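Local coordinates for TRAP-type C4-dicarboxylate:H+ symport system substrate-binding component DctP (Shewanella oneidensis, PDB 4MX6), which probably captures C4-dicarboxylates such as succinate in the periplasm and delivers them to a TRAP-type proton symporter for uptake, at residues 188-193 / 314-318. Residues are numbered along the deposited sequence.
Sequences AQFDAV and VMKPV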
loop_
_atom_site.group_PDB
_atom_site.type_symbol
_atom_site.label_atom_id
_atom_site.label_comp_id
_atom_site.label_asym_id
_atom_site.label_seq_id
_atom_site.Cartn_x
_atom_site.Cartn_y
_atom_site.Cartn_z
ATOM N N ALA A 188 -13.156 3.874 9.082
ATOM C CA ALA A 188 -13.549 5.107 9.750
ATOM C C ALA A 188 -13.525 6.303 8.796
ATOM O O ALA A 188 -14.379 7.195 8.887
ATOM C CB ALA A 188 -12.656 5.362 10.952
ATOM N N GLN A 189 -12.567 6.326 7.871
ATOM C CA GLN A 189 -12.492 7.365 6.861
ATOM C C GLN A 189 -13.817 7.454 6.104
ATOM O O GLN A 189 -14.363 8.531 5.892
ATOM C CB GLN A 189 -11.334 7.040 5.897
ATOM C CG GLN A 189 -11.234 7.946 4.703
ATOM C CD GLN A 189 -10.122 7.508 3.786
ATOM O OE1 GLN A 189 -8.974 7.915 3.940
ATOM N NE2 GLN A 189 -10.443 6.637 2.850
ATOM N N PHE A 190 -14.333 6.316 5.647
ATOM C CA PHE A 190 -15.601 6.328 4.922
ATOM C C PHE A 190 -16.807 6.546 5.840
ATOM O O PHE A 190 -17.741 7.251 5.456
ATOM C CB PHE A 190 -15.733 5.098 4.023
ATOM C CG PHE A 190 -14.831 5.170 2.821
ATOM C CD1 PHE A 190 -15.133 6.033 1.779
ATOM C CD2 PHE A 190 -13.653 4.441 2.756
ATOM C CE1 PHE A 190 -14.302 6.144 0.700
ATOM C CE2 PHE A 190 -12.819 4.548 1.657
ATOM C CZ PHE A 190 -13.153 5.392 0.634
ATOM N N ASP A 191 -16.778 6.007 7.059
ATOM C CA ASP A 191 -17.825 6.317 8.048
ATOM C C ASP A 191 -17.962 7.834 8.241
ATOM O O ASP A 191 -19.061 8.343 8.461
ATOM C CB ASP A 191 -17.508 5.714 9.431
ATOM C CG ASP A 191 -17.611 4.207 9.491
ATOM O OD1 ASP A 191 -18.323 3.596 8.675
ATOM O OD2 ASP A 191 -16.976 3.637 10.409
ATOM N N ALA A 192 -16.842 8.550 8.203
ATOM C CA ALA A 192 -16.820 9.981 8.514
ATOM C C ALA A 192 -17.641 10.816 7.536
ATOM O O ALA A 192 -18.041 11.934 7.858
ATOM C CB ALA A 192 -15.384 10.477 8.546
ATOM N N VAL A 193 -17.887 10.272 6.345
ATOM C CA VAL A 193 -18.689 10.946 5.329
ATOM C C VAL A 193 -19.990 10.193 5.037
ATOM O O VAL A 193 -20.665 10.450 4.036
ATOM C CB VAL A 193 -17.883 11.206 4.023
ATOM C CG1 VAL A 193 -16.734 12.188 4.293
ATOM C CG2 VAL A 193 -17.352 9.907 3.414
ATOM N N VAL A 314 -13.534 17.381 7.126
ATOM C CA VAL A 314 -14.448 16.334 7.558
ATOM C C VAL A 314 -13.706 15.055 7.984
ATOM O O VAL A 314 -14.254 14.226 8.714
ATOM C CB VAL A 314 -15.480 16.028 6.443
ATOM C CG1 VAL A 314 -14.870 15.194 5.335
ATOM C CG2 VAL A 314 -16.676 15.325 7.003
ATOM N N MET A 315 -12.456 14.904 7.552
ATOM C CA MET A 315 -11.662 13.718 7.865
ATOM C C MET A 315 -10.840 13.846 9.150
ATOM O O MET A 315 -10.392 12.844 9.681
ATOM C CB MET A 315 -10.739 13.360 6.696
ATOM C CG MET A 315 -11.473 12.855 5.487
ATOM S SD MET A 315 -12.404 11.362 5.838
ATOM C CE MET A 315 -13.102 11.049 4.212
ATOM N N LYS A 316 -10.641 15.063 9.647
ATOM C CA LYS A 316 -9.828 15.267 10.845
ATOM C C LYS A 316 -10.330 14.478 12.056
ATOM O O LYS A 316 -9.517 13.983 12.826
ATOM C CB LYS A 316 -9.680 16.753 11.161
ATOM C CG LYS A 316 -8.719 17.490 10.246
ATOM C CD LYS A 316 -7.276 17.133 10.558
ATOM C CE LYS A 316 -6.294 17.914 9.694
ATOM N NZ LYS A 316 -6.393 19.385 9.882
ATOM N N PRO A 317 -11.660 14.319 12.223
ATOM C CA PRO A 317 -12.099 13.503 13.364
ATOM C C PRO A 317 -11.609 12.048 13.336
ATOM O O PRO A 317 -11.581 11.401 14.390
ATOM C CB PRO A 317 -13.628 13.589 13.297
ATOM C CG PRO A 317 -13.882 14.904 12.667
ATOM C CD PRO A 317 -12.799 15.008 11.591
ATOM N N VAL A 318 -11.224 11.530 12.175
ATOM C CA VAL A 318 -10.651 10.183 12.118
ATOM C C VAL A 318 -9.325 10.170 12.875
ATOM O O VAL A 318 -9.011 9.215 13.583
ATOM C CB VAL A 318 -10.446 9.733 10.656
ATOM C CG1 VAL A 318 -9.753 8.378 10.606
ATOM C CG2 VAL A 318 -11.781 9.702 9.913
HETATM O O HOH W 1 -16.633 13.540 9.850
#
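Met315 lays its side chain across residues 189-193: its CE lies 3.3 Å from Gln189 O, 3.7 Å from Gln189 CG and 3.8 Å from Val193 CG1, while its SD sits 4.1 Å from Ala192 CB. One turn apart, Ala192 and Ala188 offer only methyl groups, so the backbones approach closely, with CA-CA separations of 6.2 Å for Gln189-Val318 and 6.4 Å for Ala192-Met315. Val318 uses this space, its CG2 reaching Ala192 CB at 3.9 Å and its CG1 reaching Ala188 CB at 4.2 Å; Val193 CG1 meets Val314 CG1 at 3.7 Å. At the kink in helix 305-326, Val318 N bonds Met315 O (2.9 Å), not Val314 O, which accepts from water 1 (2.7 Å); that water also donates to Ala192 O (2.9 Å). Gln189 NE2 hydrogen-bonds Glu218 OE1, next in sequence to succinate-binding Asn219; the Gln189 side chain is about 11 Å from bound succinate. In this family 7 solute-binding protein, sequence-distant helices thus join outside the pocket by apolar packing (312 Å² buried, both sides summed), water supplying the polar link.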